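Local structure of bifunctional enzyme cysn/cysc (Mycobacterium tuberculosis, 4BZP) at residues A[105-110]-A[150-155]; A[6-11]-A[77-82]. The protein acts as the adenylyl-sulfate (APS) kinase of sulfur assimilation, transferring a phosphate group from ATP to the 3' position of adenosine-5'-phosphosulfate. All coordinates share one frame; numbering follows the deposited sequence. Where two conformers were deposited one is given.

Contact 1 (A[105-110]-A[150-155]). With EDO (1,2-ethanediol), chain G.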
# COMPACT_ATOMS: atom_id res chain seq x y z
N ASP A 105 15.68 -4.13 -3.85
CA ASP A 105 16.48 -5.00 -2.99
C ASP A 105 15.62 -5.60 -1.87
O ASP A 105 14.78 -4.92 -1.27
CB ASP A 105 17.59 -4.21 -2.32
CG ASP A 105 18.75 -3.87 -3.25
OD1 ASP A 105 18.80 -4.28 -4.42
OD2 ASP A 105 19.64 -3.19 -2.71
N PHE A 106 15.85 -6.87 -1.59
CA PHE A 106 15.08 -7.64 -0.64
C PHE A 106 16.03 -8.49 0.17
O PHE A 106 16.91 -9.17 -0.39
CB PHE A 106 14.10 -8.54 -1.42
CG PHE A 106 13.24 -9.48 -0.58
CD1 PHE A 106 13.70 -10.74 -0.20
CD2 PHE A 106 11.96 -9.11 -0.24
CE1 PHE A 106 12.91 -11.57 0.56
CE2 PHE A 106 11.14 -9.98 0.47
CZ PHE A 106 11.60 -11.21 0.86
N PHE A 107 15.85 -8.47 1.48
CA PHE A 107 16.66 -9.26 2.40
C PHE A 107 15.77 -10.12 3.26
O PHE A 107 14.88 -9.62 3.92
CB PHE A 107 17.51 -8.35 3.26
CG PHE A 107 18.36 -7.40 2.50
CD1 PHE A 107 19.61 -7.77 2.10
CD2 PHE A 107 17.88 -6.13 2.19
CE1 PHE A 107 20.41 -6.87 1.39
CE2 PHE A 107 18.67 -5.24 1.47
CZ PHE A 107 19.92 -5.62 1.08
N GLU A 108 16.04 -11.42 3.28
CA GLU A 108 15.35 -12.40 4.13
C GLU A 108 16.16 -12.50 5.42
O GLU A 108 17.31 -12.98 5.39
CB GLU A 108 15.18 -13.80 3.45
CG GLU A 108 14.41 -14.81 4.35
CD GLU A 108 14.48 -16.27 3.95
OE1 GLU A 108 15.59 -16.73 3.81
OE2 GLU A 108 13.45 -16.97 3.80
N VAL A 109 15.58 -12.10 6.52
CA VAL A 109 16.24 -12.09 7.82
C VAL A 109 15.54 -13.07 8.72
O VAL A 109 14.34 -12.95 9.02
CB VAL A 109 16.27 -10.71 8.43
CG1 VAL A 109 16.87 -10.79 9.82
CG2 VAL A 109 17.04 -9.75 7.54
N PHE A 110 16.23 -14.14 9.13
CA PHE A 110 15.68 -15.19 9.96
C PHE A 110 15.99 -14.97 11.44
O PHE A 110 17.17 -14.98 11.82
CB PHE A 110 16.28 -16.51 9.49
CG PHE A 110 15.84 -17.74 10.24
CD1 PHE A 110 14.65 -17.84 10.92
CD2 PHE A 110 16.68 -18.87 10.21
CE1 PHE A 110 14.33 -18.99 11.59
CE2 PHE A 110 16.32 -20.06 10.85
CZ PHE A 110 15.14 -20.10 11.54
N ASN A 150 18.50 -20.47 3.15
CA ASN A 150 19.49 -19.53 2.59
C ASN A 150 19.18 -18.07 2.97
O ASN A 150 19.04 -17.26 2.09
CB ASN A 150 19.55 -19.68 1.06
CG ASN A 150 20.03 -21.05 0.64
OD1 ASN A 150 21.20 -21.35 0.81
ND2 ASN A 150 19.13 -21.91 0.12
N PRO A 151 18.89 -17.81 4.25
CA PRO A 151 18.58 -16.41 4.55
C PRO A 151 19.75 -15.47 4.33
O PRO A 151 20.91 -15.91 4.37
CB PRO A 151 18.22 -16.46 6.05
CG PRO A 151 19.09 -17.60 6.59
CD PRO A 151 19.12 -18.60 5.47
N ASP A 152 19.49 -14.21 4.08
CA ASP A 152 20.55 -13.24 3.97
C ASP A 152 21.25 -12.98 5.31
O ASP A 152 22.43 -12.65 5.31
CB ASP A 152 20.03 -11.91 3.44
CG ASP A 152 19.50 -12.06 2.03
OD1 ASP A 152 20.36 -12.21 1.12
OD2 ASP A 152 18.31 -12.16 1.77
N LEU A 153 20.54 -13.12 6.43
CA LEU A 153 21.07 -12.88 7.74
C LEU A 153 20.31 -13.75 8.72
O LEU A 153 19.09 -13.88 8.65
CB LEU A 153 20.89 -11.41 8.10
CG LEU A 153 21.35 -10.97 9.49
CD1 LEU A 153 22.85 -11.17 9.67
CD2 LEU A 153 20.96 -9.52 9.71
N ARG A 154 21.01 -14.37 9.65
CA ARG A 154 20.41 -15.17 10.69
C ARG A 154 20.69 -14.47 12.00
O ARG A 154 21.85 -14.27 12.37
CB ARG A 154 21.03 -16.59 10.68
CG ARG A 154 20.44 -17.54 11.73
CD ARG A 154 21.09 -18.93 11.79
NE ARG A 154 21.34 -19.43 10.45
CZ ARG A 154 20.55 -20.32 9.86
NH1 ARG A 154 19.50 -20.80 10.50
NH2 ARG A 154 20.82 -20.72 8.64
N LEU A 155 19.66 -14.05 12.73
CA LEU A 155 19.75 -13.40 14.03
C LEU A 155 19.56 -14.43 15.11
O LEU A 155 18.64 -15.24 15.03
CB LEU A 155 18.71 -12.31 14.17
CG LEU A 155 18.80 -11.16 13.15
CD1 LEU A 155 17.67 -10.16 13.31
CD2 LEU A 155 20.15 -10.45 13.25
C1 EDO G . 23.97 -15.83 8.45
O1 EDO G . 23.86 -14.59 9.11
C2 EDO G . 23.69 -15.76 6.98
O2 EDO G . 22.33 -16.11 6.83
O HOH W 1 19.10 -10.96 -1.11
O HOH W 2 16.15 -19.07 2.66
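The carboxylate oxygen OD2 of Asp152 takes the backbone N-H of Glu108, with N and OD2 2.8 Å apart and the bond nearly straight at 169°. It does so through its anti lone pair, the one turned away from OD1, and Arg96 of helix 89-101 forms a salt bridge with the same oxygen. OD1 accepts from a water that also donates to Phe106 O. CG of Asp152 is anti to its own carbonyl carbon (chi1 -64°), on the side of the backbone N, and OD2 takes an N-H that regular parallel pairing would give to a main-chain carbonyl; main-chain bonds then carry the pairing on. Two weak bonds follow, from Asp152 N and Leu153 N to Glu108 O. Beyond them the pairing becomes regular: Phe110 N to Leu153 O is 2.9 Å, and Leu155 N to Phe110 O is 2.8 Å.

The extended Glu108 side chain crosses Pro151 obliquely, its OE1 3.1 Å from Pro151 CA. A water links OE1 to Asn150 N, while OE2 is held by a salt bridge to Arg92. On the sheet face of Val109 and Leu153, Val109 CG1 meets Leu155 CD1 at 3.6 Å. On the other face Phe110 and Arg154 run side by side in the same direction; Arg154 NH1 reaches the edge of the ring at CE2, 3.3 Å away, with ring and guanidinium planes 71° apart, and is also salt-bridged to Asp112. A 1,2-ethanediol, probably from the crystallisation liquor, binds the backbone of 150-155, its O1 accepting from Arg154 N and its O2 donating to Pro151 O. The Leu155 side chain comes within about 7 Å of the bound ADP at nearest atoms. Short edge strand 153-155 thus pairs in parallel with strand 106-111, as expected in the α/β core of a P-loop kinase.

Contact 2 (A[6-11]-A[77-82])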
# COMPACT_ATOMS: atom_id res chain seq x y z
N LYS A 6 14.38 -0.23 0.01
CA LYS A 6 14.68 -1.65 0.07
C LYS A 6 13.76 -2.24 1.08
O LYS A 6 13.20 -1.51 1.93
CB LYS A 6 16.10 -1.85 0.59
CG LYS A 6 17.20 -1.08 -0.12
CD LYS A 6 18.56 -1.32 0.42
CE LYS A 6 19.57 -0.42 -0.33
NZ LYS A 6 20.86 -0.49 0.39
N THR A 7 13.65 -3.57 1.06
CA THR A 7 12.84 -4.30 2.04
C THR A 7 13.60 -5.33 2.84
O THR A 7 14.33 -6.14 2.27
CB THR A 7 11.63 -4.99 1.37
OG1 THR A 7 10.80 -3.96 0.79
CG2 THR A 7 10.80 -5.85 2.33
N VAL A 8 13.43 -5.29 4.16
CA VAL A 8 13.88 -6.33 5.05
C VAL A 8 12.68 -7.16 5.45
O VAL A 8 11.76 -6.64 6.09
CB VAL A 8 14.55 -5.73 6.30
CG1 VAL A 8 15.02 -6.85 7.21
CG2 VAL A 8 15.70 -4.84 5.90
N TRP A 9 12.67 -8.43 5.09
CA TRP A 9 11.55 -9.36 5.30
C TRP A 9 11.97 -10.31 6.38
O TRP A 9 12.83 -11.22 6.16
CB TRP A 9 11.25 -10.10 4.01
CG TRP A 9 9.98 -10.86 3.95
CD1 TRP A 9 9.78 -12.12 4.33
CD2 TRP A 9 8.70 -10.36 3.47
NE1 TRP A 9 8.46 -12.46 4.14
CE2 TRP A 9 7.79 -11.40 3.58
CE3 TRP A 9 8.26 -9.15 2.94
CZ2 TRP A 9 6.44 -11.26 3.18
CZ3 TRP A 9 6.92 -9.04 2.57
CH2 TRP A 9 6.08 -10.07 2.71
N PHE A 10 11.42 -10.15 7.58
CA PHE A 10 11.71 -11.07 8.62
C PHE A 10 10.98 -12.38 8.44
O PHE A 10 9.99 -12.58 7.66
CB PHE A 10 11.36 -10.49 9.97
CG PHE A 10 12.23 -9.35 10.38
CD1 PHE A 10 11.92 -8.07 9.97
CD2 PHE A 10 13.36 -9.56 11.14
CE1 PHE A 10 12.75 -7.02 10.30
CE2 PHE A 10 14.19 -8.52 11.47
CZ PHE A 10 13.84 -7.23 11.10
N THR A 11 11.45 -13.32 9.19
CA THR A 11 10.73 -14.61 9.31
C THR A 11 11.21 -15.27 10.59
O THR A 11 12.36 -15.13 10.98
CB THR A 11 10.92 -15.48 8.06
OG1 THR A 11 10.18 -16.71 8.24
CG2 THR A 11 12.38 -15.78 7.77
N GLY A 77 10.80 5.38 -1.69
CA GLY A 77 12.04 5.75 -1.03
C GLY A 77 12.27 5.20 0.37
O GLY A 77 13.29 5.51 1.02
N HIS A 78 11.33 4.44 0.91
CA HIS A 78 11.43 3.98 2.28
C HIS A 78 12.21 2.66 2.43
O HIS A 78 12.16 1.82 1.54
CB HIS A 78 10.02 3.74 2.85
CG HIS A 78 9.15 4.94 2.79
ND1 HIS A 78 9.19 5.91 3.77
CD2 HIS A 78 8.21 5.30 1.91
CE1 HIS A 78 8.29 6.85 3.46
NE2 HIS A 78 7.70 6.51 2.33
N LEU A 79 12.84 2.54 3.59
CA LEU A 79 13.43 1.30 4.04
C LEU A 79 12.32 0.59 4.79
O LEU A 79 11.92 1.02 5.86
CB LEU A 79 14.65 1.56 4.91
CG LEU A 79 15.50 0.33 5.30
CD1 LEU A 79 14.83 -0.55 6.32
CD2 LEU A 79 15.89 -0.47 4.08
N VAL A 80 11.80 -0.47 4.20
CA VAL A 80 10.61 -1.17 4.70
C VAL A 80 11.02 -2.39 5.54
O VAL A 80 11.86 -3.16 5.09
CB VAL A 80 9.69 -1.62 3.57
CG1 VAL A 80 8.38 -2.22 4.09
CG2 VAL A 80 9.36 -0.43 2.65
N LEU A 81 10.44 -2.53 6.70
CA LEU A 81 10.76 -3.62 7.64
C LEU A 81 9.49 -4.39 7.87
O LEU A 81 8.48 -3.79 8.32
CB LEU A 81 11.26 -3.02 8.94
CG LEU A 81 12.53 -2.19 8.76
CD1 LEU A 81 12.61 -0.99 9.67
CD2 LEU A 81 13.75 -3.07 8.97
N VAL A 82 9.47 -5.67 7.53
CA VAL A 82 8.24 -6.49 7.58
C VAL A 82 8.43 -7.61 8.57
O VAL A 82 9.08 -8.63 8.27
CB VAL A 82 7.93 -7.07 6.21
CG1 VAL A 82 6.60 -7.82 6.25
CG2 VAL A 82 7.90 -5.98 5.16
O HOH W 3 7.72 -11.23 6.80
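Trp9 lays one face of its six-membered ring against Val82, whose CG1 sits 4.0 Å from the ring centroid and 18° off the normal, a CH-pi contact. CG1 of Val82 is anti to the backbone N (chi1 -176°), which carries this methyl over the indole, while CG2 meets Trp9 CE3 at 3.9 Å and also approaches Thr7 CG2. Thr7 and Val80 lie side by side on the same sheet face; Thr7 OG1 is hydrogen-bonded to His99 NE2.

On the face of Val8 and Leu81 the packing is aliphatic, Leu81 CD2 lying 3.9 Å from Val8 CB. Phe10 meets Val82 O at the edge of its ring, in plane, with CD1 3.4 Å from that oxygen. The same carbonyl accepts Phe10 N at 2.9 Å, the donor tilted 22° from the carbonyl plane. Val80 N to Lys6 O, Val8 N to Val80 O and Val82 N to Val8 O complete the regular parallel pairing.

At the start of segment 77-82, Gly77 closes the preceding helix in a Schellman motif, and His78 NE2 is hydrogen-bonded to His78 NE2 of the second subunit. Strand 6-11, central in the five-stranded parallel sheet, and its neighbour 79-82 lie between helices: 56-75 covers the face of Thr7, Trp9 and Val80, and 18-31 packs against Phe10, Leu79 and Leu81.

How the contacts relate
From the N terminus, strand 6-11 leads into the phosphate-binding loop and helix 18-31; the chain then forms strand 36-38 and helix 56-75 before strand 79-82 returns beside strand 6-11, closing contact 2. Only after that, past helix 89-101, does strand 106-111 open contact 1, which strand 153-155 closes some 40 residues later. The two contacts therefore follow in series, neither nested nor crossed. Space joins what sequence separates: strands 6-11 and 106-111 are neighbours, linked by probable hydrogen bonds such as Phe107 N to Thr7 O, 2.9 Å, with Phe106 packed on Trp9. Together the two contacts take in four of the five strands of one sheet.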